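Local coordinates for periplasmic His/Glu/Gln/Arg/opine family-binding protein (PDB 3I6V) that binds lysine in the cleft of a periplasmic amino-acid-binding fold and probably delivers such ligands to an ABC transporter for uptake, at residues 13-16 and 17-20; 49-52 and 53-57; 131-134 and 135-138; 161-164 and 165-169. One frame throughout, in Å; residues are numbered along the deposited sequence.

Interaction 1: residues 13-16 and 17-20. With LYS (lysine), chain B.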
loop_
_atom_site.group_PDB
_atom_site.type_symbol
_atom_site.label_atom_id
_atom_site.label_comp_id
_atom_site.label_asym_id
_atom_site.label_seq_id
_atom_site.Cartn_x
_atom_site.Cartn_y
_atom_site.Cartn_z
ATOM N N GLY A 13 -1.012 -0.096 9.442
ATOM C CA GLY A 13 -1.115 1.030 10.381
ATOM C C GLY A 13 0.081 1.975 10.327
ATOM O O GLY A 13 0.363 2.696 11.295
ATOM N N ALA A 14 0.773 2.002 9.194
ATOM C CA ALA A 14 1.976 2.817 9.060
ATOM C C ALA A 14 2.209 3.273 7.633
ATOM O O ALA A 14 3.342 3.471 7.214
ATOM C CB ALA A 14 3.211 2.055 9.621
ATOM N N TYR A 15 1.135 3.475 6.885
ATOM C CA TYR A 15 1.304 3.709 5.454
ATOM C C TYR A 15 0.335 4.778 4.976
ATOM O O TYR A 15 -0.561 4.489 4.171
ATOM C CB TYR A 15 1.098 2.365 4.704
ATOM C CG TYR A 15 1.480 2.363 3.241
ATOM C CD1 TYR A 15 2.640 3.038 2.784
ATOM C CD2 TYR A 15 0.692 1.676 2.306
ATOM C CE1 TYR A 15 3.017 3.009 1.416
ATOM C CE2 TYR A 15 1.059 1.643 0.931
ATOM C CZ TYR A 15 2.213 2.326 0.505
ATOM O OH TYR A 15 2.572 2.299 -0.810
ATOM N N PRO A 16 0.488 6.037 5.492
ATOM C CA PRO A 16 -0.478 7.072 5.107
ATOM C C PRO A 16 -0.326 7.472 3.622
ATOM O O PRO A 16 0.783 7.453 3.063
ATOM C CB PRO A 16 -0.134 8.260 6.060
ATOM C CG PRO A 16 1.305 8.043 6.418
ATOM C CD PRO A 16 1.493 6.532 6.461
ATOM N N PRO A 17 -1.421 7.822 2.960
ATOM C CA PRO A 17 -2.759 7.954 3.437
ATOM C C PRO A 17 -3.600 6.661 3.293
ATOM O O PRO A 17 -4.795 6.693 3.603
ATOM C CB PRO A 17 -3.314 9.077 2.537
ATOM C CG PRO A 17 -2.600 8.918 1.265
ATOM C CD PRO A 17 -1.303 8.232 1.550
ATOM N N TYR A 18 -2.997 5.556 2.828
ATOM C CA TYR A 18 -3.737 4.286 2.732
ATOM C C TYR A 18 -4.255 3.828 4.097
ATOM O O TYR A 18 -5.454 3.574 4.275
ATOM C CB TYR A 18 -2.817 3.171 2.185
ATOM C CG TYR A 18 -2.284 3.430 0.807
ATOM C CD1 TYR A 18 -1.075 4.115 0.626
ATOM C CD2 TYR A 18 -2.977 2.981 -0.324
ATOM C CE1 TYR A 18 -0.552 4.359 -0.675
ATOM C CE2 TYR A 18 -2.471 3.206 -1.647
ATOM C CZ TYR A 18 -1.259 3.880 -1.801
ATOM O OH TYR A 18 -0.750 4.101 -3.068
ATOM N N ASN A 19 -3.326 3.681 5.038
ATOM C CA ASN A 19 -3.641 3.264 6.394
ATOM C C ASN A 19 -2.647 3.861 7.428
ATOM O O ASN A 19 -1.466 4.098 7.123
ATOM C CB ASN A 19 -3.692 1.733 6.510
ATOM C CG ASN A 19 -2.359 1.074 6.198
ATOM O OD1 ASN A 19 -1.475 0.976 7.076
ATOM N ND2 ASN A 19 -2.204 0.593 4.958
ATOM N N PHE A 20 -3.137 4.120 8.638
ATOM C CA PHE A 20 -2.267 4.648 9.718
ATOM C C PHE A 20 -2.993 4.533 11.058
ATOM O O PHE A 20 -4.199 4.299 11.069
ATOM C CB PHE A 20 -1.744 6.082 9.408
ATOM C CG PHE A 20 -2.818 7.138 9.289
ATOM C CD1 PHE A 20 -3.438 7.388 8.075
ATOM C CD2 PHE A 20 -3.162 7.937 10.391
ATOM C CE1 PHE A 20 -4.434 8.367 7.961
ATOM C CE2 PHE A 20 -4.135 8.934 10.295
ATOM C CZ PHE A 20 -4.786 9.154 9.082
HETATM N N LYS B . 1.993 -1.690 -3.340
HETATM C CA LYS B . 3.405 -2.092 -3.028
HETATM C C LYS B . 3.503 -3.580 -2.775
HETATM O O LYS B . 2.458 -4.240 -2.693
HETATM C CB LYS B . 3.931 -1.310 -1.799
HETATM C CG LYS B . 3.246 -1.645 -0.474
HETATM C CD LYS B . 3.816 -0.734 0.668
HETATM C CE LYS B . 3.219 -1.075 2.083
HETATM N NZ LYS B . 3.742 -0.066 3.138
HETATM O OXT LYS B . 4.629 -4.138 -2.627
#
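The rings of Y15 and Y18 lie side by side and point the same way, their planes only 7° apart. They are slid past one another, so that with centroids 4.5 Å apart the overlap is slight. The closest touch is at the rims, Y15 CE2 meeting Y18 CD1 at 3.3 Å. With CG of Y15 anti to the backbone N (chi1 -169°), the ring runs out into the ligand pocket. There its opposite face receives the bound lysine, whose NZ stands 3.2 Å above the ring plane of Y15 and over its centre, a position in which a charged ammonium would probably be stabilised by the pi cloud. Beyond the rings, the OH of Y18 is hydrogen-bonded to D152. Backbone pairing defines the motif: 14-15 and 19-21 form a tight beta hairpin, Y18 and N19 both face Y15 as a classic beta bulge, and the peptide bond between P16 and P17 is cis. N19 N gives a nearly straight bond (171°) to Y15 O at 3.0 Å. The amide of N19 reaches back across the hairpin: its OD1 accepts from A14 N at 3.3 Å and, in a weak, bent bond, from G13 N, while ND2 is taken by E31. Packing is looser at the solvent side, where P16 is exposed and its CB approaches the F20 ring obliquely, 4.0 Å from CD1.

Interaction 2: residues 49-52 and 53-57. With LYS (lysine), chain B.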
loop_
_atom_site.group_PDB
_atom_site.type_symbol
_atom_site.label_atom_id
_atom_site.label_comp_id
_atom_site.label_asym_id
_atom_site.label_seq_id
_atom_site.Cartn_x
_atom_site.Cartn_y
_atom_site.Cartn_z
ATOM N N VAL A 49 -7.250 -4.988 13.003
ATOM C CA VAL A 49 -6.042 -5.569 13.615
ATOM C C VAL A 49 -4.821 -4.966 12.930
ATOM O O VAL A 49 -4.774 -4.888 11.692
ATOM C CB VAL A 49 -6.004 -7.127 13.547
ATOM C CG1 VAL A 49 -4.766 -7.707 14.306
ATOM C CG2 VAL A 49 -7.290 -7.717 14.142
ATOM N N LYS A 50 -3.856 -4.503 13.735
ATOM C CA LYS A 50 -2.634 -3.905 13.222
ATOM C C LYS A 50 -1.587 -4.982 13.163
ATOM O O LYS A 50 -1.441 -5.734 14.104
ATOM C CB LYS A 50 -2.168 -2.763 14.146
ATOM C CG LYS A 50 -0.799 -2.179 13.807
ATOM C CD LYS A 50 -0.397 -1.145 14.889
ATOM C CE LYS A 50 1.127 -0.923 14.915
ATOM N NZ LYS A 50 1.509 0.224 14.071
ATOM N N ASN A 51 -0.847 -5.076 12.062
ATOM C CA ASN A 51 0.229 -6.052 11.988
ATOM C C ASN A 51 1.374 -5.461 11.181
ATOM O O ASN A 51 1.108 -4.777 10.198
ATOM C CB ASN A 51 -0.274 -7.364 11.315
ATOM C CG ASN A 51 0.658 -8.526 11.552
ATOM O OD1 ASN A 51 0.423 -9.333 12.438
ATOM N ND2 ASN A 51 1.736 -8.602 10.798
ATOM N N ASP A 52 2.630 -5.724 11.565
ATOM C CA ASP A 52 3.756 -5.176 10.811
ATOM C C ASP A 52 3.736 -5.786 9.388
ATOM O O ASP A 52 3.304 -6.940 9.178
ATOM C CB ASP A 52 5.121 -5.504 11.472
ATOM C CG ASP A 52 5.310 -4.825 12.863
ATOM O OD1 ASP A 52 6.171 -5.294 13.620
ATOM O OD2 ASP A 52 4.607 -3.852 13.197
ATOM N N TRP A 53 4.233 -4.996 8.448
ATOM C CA TRP A 53 4.293 -5.387 7.040
ATOM C C TRP A 53 5.081 -6.672 6.810
ATOM O O TRP A 53 4.603 -7.559 6.101
ATOM C CB TRP A 53 4.854 -4.239 6.198
ATOM C CG TRP A 53 4.910 -4.596 4.735
ATOM C CD1 TRP A 53 5.998 -5.063 4.055
ATOM C CD2 TRP A 53 3.815 -4.604 3.808
ATOM N NE1 TRP A 53 5.662 -5.319 2.744
ATOM C CE2 TRP A 53 4.328 -5.040 2.565
ATOM C CE3 TRP A 53 2.450 -4.237 3.898
ATOM C CZ2 TRP A 53 3.532 -5.133 1.414
ATOM C CZ3 TRP A 53 1.652 -4.324 2.752
ATOM C CH2 TRP A 53 2.197 -4.761 1.525
ATOM N N ASP A 54 6.255 -6.801 7.445
ATOM C CA ASP A 54 7.140 -7.973 7.259
ATOM C C ASP A 54 6.431 -9.304 7.470
ATOM O O ASP A 54 6.701 -10.295 6.766
ATOM C CB ASP A 54 8.351 -7.921 8.211
ATOM C CG ASP A 54 9.279 -6.735 7.923
ATOM O OD1 ASP A 54 9.025 -6.009 6.937
ATOM O OD2 ASP A 54 10.266 -6.506 8.693
ATOM N N SER A 55 5.497 -9.335 8.404
ATOM C CA SER A 55 4.862 -10.597 8.730
ATOM C C SER A 55 3.346 -10.588 8.390
ATOM O O SER A 55 2.631 -11.462 8.840
ATOM C CB SER A 55 5.079 -10.879 10.243
ATOM O OG SER A 55 4.478 -9.833 11.015
ATOM N N ILE A 56 2.862 -9.616 7.606
ATOM C CA ILE A 56 1.411 -9.468 7.397
ATOM C C ILE A 56 0.812 -10.647 6.606
ATOM O O ILE A 56 -0.335 -11.049 6.851
ATOM C CB ILE A 56 1.042 -8.079 6.783
ATOM C CG1 ILE A 56 -0.412 -7.725 7.078
ATOM C CG2 ILE A 56 1.449 -7.984 5.258
ATOM C CD1 ILE A 56 -0.694 -6.198 6.986
ATOM N N ILE A 57 1.590 -11.218 5.690
ATOM C CA ILE A 57 1.125 -12.389 4.963
ATOM C C ILE A 57 1.160 -13.654 5.851
ATOM O O ILE A 57 0.139 -14.308 5.981
ATOM C CB ILE A 57 1.813 -12.572 3.593
ATOM C CG1 ILE A 57 1.321 -11.493 2.607
ATOM C CG2 ILE A 57 1.512 -13.983 3.023
ATOM C CD1 ILE A 57 1.942 -11.620 1.156
HETATM N N LYS B . 1.993 -1.690 -3.340
HETATM C CA LYS B . 3.405 -2.092 -3.028
HETATM C C LYS B . 3.503 -3.580 -2.775
HETATM O O LYS B . 2.458 -4.240 -2.693
HETATM C CB LYS B . 3.931 -1.310 -1.799
HETATM C CG LYS B . 3.246 -1.645 -0.474
HETATM C CD LYS B . 3.816 -0.734 0.668
HETATM C CE LYS B . 3.219 -1.075 2.083
HETATM N NZ LYS B . 3.742 -0.066 3.138
HETATM O OXT LYS B . 4.629 -4.138 -2.627
#
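Polar contacts between N51 and S55 bring the end of strand 46-50 close to the turn that follows it. N51 ND2 donates twice. One bond goes to S55 OG at 3.0 Å, with the hydroxyl oxygen tilted 17° from the amide plane; the other goes to D52 O at 2.8 Å, in the carbonyl plane and on a lone pair. CG of N51 is anti to its own N (chi1 -164°), a setting that carries the amide under the turn, and the two bonds together with one from N59 to OD1 fix how the amide is flipped. Among backbone bonds, S55 N reaches D52 O only weakly, at 3.3 Å, whereas I56 N bonds to W53 O at 3.1 Å. These bonds shape the connection between a strand of the parallel sheet and helix 56-61, part of the alpha/beta architecture of family 3 solute-binding proteins. Across the turn the remaining touch is a carbon-to-oxygen van der Waals contact, I56 CB lying 3.5 Å from D52 O. Apolar packing gathers at the W53 indole: CE of the bound lysine sits 3.6 Å above one face of W53, toward the rim, and CG2 of I56 packs against the opposite face. The lysine methylenes thus lie along an aromatic wall, with CG 3.8 Å from W53 CH2. The indole is also held by its NE1, which is hydrogen-bonded to A114 O.

Interaction 3: residues 131-134 and 135-138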
loop_
_atom_site.group_PDB
_atom_site.type_symbol
_atom_site.label_atom_id
_atom_site.label_comp_id
_atom_site.label_asym_id
_atom_site.label_seq_id
_atom_site.Cartn_x
_atom_site.Cartn_y
_atom_site.Cartn_z
ATOM N N PHE A 131 14.149 -1.707 4.458
ATOM C CA PHE A 131 13.714 -1.238 5.771
ATOM C C PHE A 131 12.321 -1.778 6.088
ATOM O O PHE A 131 11.484 -1.927 5.190
ATOM C CB PHE A 131 13.677 0.310 5.795
ATOM C CG PHE A 131 15.019 0.916 5.612
ATOM C CD1 PHE A 131 15.501 1.212 4.326
ATOM C CD2 PHE A 131 15.864 1.084 6.710
ATOM C CE1 PHE A 131 16.773 1.723 4.138
ATOM C CE2 PHE A 131 17.155 1.600 6.531
ATOM C CZ PHE A 131 17.606 1.916 5.240
ATOM N N ALA A 132 12.079 -2.037 7.370
ATOM C CA ALA A 132 10.824 -2.640 7.845
ATOM C C ALA A 132 9.610 -1.757 7.605
ATOM O O ALA A 132 8.511 -2.272 7.348
ATOM C CB ALA A 132 10.948 -3.015 9.362
ATOM N N THR A 133 9.762 -0.433 7.684
ATOM C CA THR A 133 8.584 0.434 7.626
ATOM C C THR A 133 8.765 1.487 6.556
ATOM O O THR A 133 9.904 1.772 6.177
ATOM C CB THR A 133 8.326 1.168 8.984
ATOM O OG1 THR A 133 9.351 2.154 9.166
ATOM C CG2 THR A 133 8.269 0.174 10.195
ATOM N N PRO A 134 7.667 2.095 6.076
ATOM C CA PRO A 134 7.813 3.130 5.053
ATOM C C PRO A 134 8.574 4.375 5.587
ATOM O O PRO A 134 9.451 4.935 4.911
ATOM C CB PRO A 134 6.367 3.492 4.736
ATOM C CG PRO A 134 5.568 2.203 5.078
ATOM C CD PRO A 134 6.248 1.833 6.378
ATOM N N GLU A 135 8.262 4.790 6.813
ATOM C CA GLU A 135 8.958 5.947 7.363
ATOM C C GLU A 135 10.475 5.754 7.439
ATOM O O GLU A 135 11.212 6.707 7.245
ATOM C CB GLU A 135 8.378 6.378 8.723
ATOM C CG GLU A 135 9.026 7.725 9.266
ATOM C CD GLU A 135 9.031 8.933 8.257
ATOM O OE1 GLU A 135 8.077 9.096 7.418
ATOM O OE2 GLU A 135 10.018 9.742 8.331
ATOM N N GLU A 136 10.949 4.550 7.714
ATOM C CA GLU A 136 12.398 4.287 7.762
ATOM C C GLU A 136 13.119 4.504 6.411
ATOM O O GLU A 136 14.286 4.933 6.367
ATOM C CB GLU A 136 12.690 2.880 8.295
ATOM C CG GLU A 136 12.546 2.748 9.830
ATOM C CD GLU A 136 12.283 1.305 10.302
ATOM O OE1 GLU A 136 12.362 0.353 9.495
ATOM O OE2 GLU A 136 11.976 1.119 11.511
ATOM N N THR A 137 12.435 4.189 5.315
ATOM C CA THR A 137 12.982 4.476 3.977
ATOM C C THR A 137 13.120 5.971 3.737
ATOM O O THR A 137 14.079 6.399 3.101
ATOM C CB THR A 137 12.128 3.845 2.815
ATOM O OG1 THR A 137 10.870 4.526 2.693
ATOM C CG2 THR A 137 11.876 2.355 3.085
ATOM N N ILE A 138 12.171 6.769 4.221
ATOM C CA ILE A 138 12.255 8.228 4.038
ATOM C C ILE A 138 13.412 8.771 4.891
ATOM O O ILE A 138 14.229 9.583 4.413
ATOM C CB ILE A 138 10.938 8.953 4.436
ATOM C CG1 ILE A 138 9.741 8.399 3.661
ATOM C CG2 ILE A 138 11.063 10.471 4.270
ATOM C CD1 ILE A 138 9.929 8.351 2.116
HETATM O O HOH W 1 14.275 -1.542 9.314
#
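T133 and E136 exchange hydrogen bonds as a capping box. T133 OG1, at the N-cap of helix 134-142, accepts from E136 N at 3.2 Å with an N-H...O angle of 155°, and E136 OE1 accepts from T133 N at 3.3 Å, met from above the carboxylate plane. The extended chain of E136 beyond CG brings its carboxylate back past T133 OG1 toward the preceding loop. A water adds a second link, accepting from A132 N and donating to OE1 of E136 at 2.7 Å. The helix N-terminus would probably favour the charged form of this carboxylate. Replacing E136 by an alanine would probably leave T133 N and the water without their carboxylate partner, with only the threonine half of the capping box in place. At the next residue, T137 OG1 donates to P134 O at 2.7 Å, in the carbonyl plane and on a lone pair; OG1 sits between the backbone N and the carbonyl carbon (chi1 70°), which turns it back to the helix backbone. The same oxygen receives weaker bonds from the backbone N of T137 and of I138. Outward from these bonds the contact is van der Waals packing. F131 CB meets E136 CB at 3.7 Å and T137 CG2 at 3.8 Å, while one face of the F131 ring covers the backbone of E136, whose O stands 4.1 Å above its centre. F131 ends strand 127-131, which pairs with strand 108-112, and its side chain touches A110. On the other flank P134 and I138 lean on Y155 of helix 153-162, with P134 also against the bound lysine.

Interaction 4: residues 161-164 and 165-169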
loop_
_atom_site.group_PDB
_atom_site.type_symbol
_atom_site.label_atom_id
_atom_site.label_comp_id
_atom_site.label_asym_id
_atom_site.label_seq_id
_atom_site.Cartn_x
_atom_site.Cartn_y
_atom_site.Cartn_z
ATOM N N ALA A 161 5.495 17.030 -0.920
ATOM C CA ALA A 161 4.850 18.314 -0.653
ATOM C C ALA A 161 5.122 18.860 0.780
ATOM O O ALA A 161 5.181 20.062 0.955
ATOM C CB ALA A 161 3.340 18.236 -0.942
ATOM N N GLU A 162 5.334 17.968 1.764
ATOM C CA GLU A 162 5.488 18.322 3.198
ATOM C C GLU A 162 6.933 18.654 3.519
ATOM O O GLU A 162 7.235 19.077 4.630
ATOM C CB GLU A 162 5.167 17.113 4.099
ATOM C CG GLU A 162 3.719 16.700 4.258
ATOM C CD GLU A 162 3.611 15.268 4.726
ATOM O OE1 GLU A 162 4.627 14.694 5.196
ATOM O OE2 GLU A 162 2.509 14.684 4.594
ATOM N N SER A 163 7.835 18.384 2.574
ATOM C CA SER A 163 9.254 18.426 2.848
ATOM C C SER A 163 9.846 19.844 2.800
ATOM O O SER A 163 11.025 19.996 3.068
ATOM C CB SER A 163 10.039 17.533 1.880
ATOM O OG SER A 163 10.168 18.153 0.593
ATOM N N GLY A 164 9.044 20.837 2.425
ATOM C CA GLY A 164 9.554 22.205 2.216
ATOM C C GLY A 164 10.756 22.241 1.279
ATOM O O GLY A 164 11.747 22.929 1.547
ATOM N N GLY A 165 10.693 21.457 0.199
ATOM C CA GLY A 165 11.794 21.384 -0.762
ATOM C C GLY A 165 12.995 20.536 -0.393
ATOM O O GLY A 165 13.939 20.420 -1.202
ATOM N N GLU A 166 13.005 19.921 0.796
ATOM C CA GLU A 166 14.123 19.025 1.152
ATOM C C GLU A 166 14.106 17.663 0.400
ATOM O O GLU A 166 15.120 16.948 0.365
ATOM C CB GLU A 166 14.180 18.770 2.662
ATOM C CG GLU A 166 14.244 20.063 3.534
ATOM C CD GLU A 166 15.589 20.774 3.472
ATOM O OE1 GLU A 166 16.591 20.152 3.038
ATOM O OE2 GLU A 166 15.639 21.964 3.868
ATOM N N LEU A 167 12.949 17.304 -0.152
ATOM C CA LEU A 167 12.786 16.018 -0.888
ATOM C C LEU A 167 12.147 16.323 -2.203
ATOM O O LEU A 167 11.315 17.207 -2.279
ATOM C CB LEU A 167 11.888 15.014 -0.146
ATOM C CG LEU A 167 12.486 14.467 1.142
ATOM C CD1 LEU A 167 11.394 13.745 1.977
ATOM C CD2 LEU A 167 13.772 13.621 0.924
ATOM N N MET A 168 12.526 15.578 -3.243
ATOM C CA MET A 168 11.956 15.822 -4.557
ATOM C C MET A 168 11.906 14.533 -5.405
ATOM O O MET A 168 12.720 13.635 -5.243
ATOM C CB MET A 168 12.769 16.910 -5.289
ATOM C CG MET A 168 14.261 16.534 -5.514
ATOM S SD MET A 168 15.378 17.990 -5.482
ATOM C CE MET A 168 15.240 18.410 -3.746
ATOM N N PHE A 169 10.956 14.479 -6.323
ATOM C CA PHE A 169 10.949 13.402 -7.327
ATOM C C PHE A 169 12.127 13.519 -8.304
ATOM O O PHE A 169 12.442 14.614 -8.783
ATOM C CB PHE A 169 9.640 13.424 -8.096
ATOM C CG PHE A 169 8.451 12.961 -7.286
ATOM C CD1 PHE A 169 7.402 13.840 -6.989
ATOM C CD2 PHE A 169 8.380 11.631 -6.828
ATOM C CE1 PHE A 169 6.287 13.403 -6.234
ATOM C CE2 PHE A 169 7.269 11.173 -6.075
ATOM C CZ PHE A 169 6.213 12.059 -5.793
#
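S163 meets three consecutive positions as the chain reverses after helix 153-162. First comes G165, which with G164 forms the centre of a type I' beta turn running from S163 to E166. Both glycines have positive phi, which glycine accepts readily, and at G165 a side-chain carbon would clash with the O of G164. E166 closes the turn: its N donates to S163 O at 3.0 Å with a straight N-H...O angle of 164°, approaching from above the carbonyl plane. The chain of E166 is bent at chi2, and its CG rests 3.3 Å from that same S163 O, while the residue as a whole is exposed. Next, L167 N donates to S163 OG at 3.0 Å and 146°. The hydroxyl lies between N and carbonyl carbon of its own residue (chi1 77°), turned toward L167, and it is also hydrogen-bonded to V160 O in the last turn of the helix. Replacing S163 by an alanine would probably leave L167 N and V160 O without this shared partner and let the helix end and the turn shift against each other. The L167 side chain turns inward: CB packs on S163 CB at 3.7 Å, and beyond it the residue touches I159, V97 and I138. With M168 and F169 strand 168-170 has begun, M168 pairing with A98, and F169 lies on helix 153-162 with R153 in a cation-pi contact. The chemistry implies a surface turn fixed by one main-chain bond and one bridging hydroxyl, with a single leucine tying it to the interior.

Overall arrangement
Three of the four contacts converge on the bound lysine: interactions 1 and 2 supply aromatic rings on its side chain, and interaction 3 brings P134 to about 4 Å from it. Interactions 1 and 3 meet directly, A14 O lying 3.3 Å from P134 CG, and their centres are 12 Å apart, as are those of interactions 1 and 2. Interactions 2 and 3 also touch, D54 OD2 lying 3.6 Å from A132 CB. Interaction 4 stands apart from the ligand pocket, its centre about 29 Å from that of interaction 2, but it joins interaction 3 through I138 CG2 and L167 CD1, 4.0 Å apart.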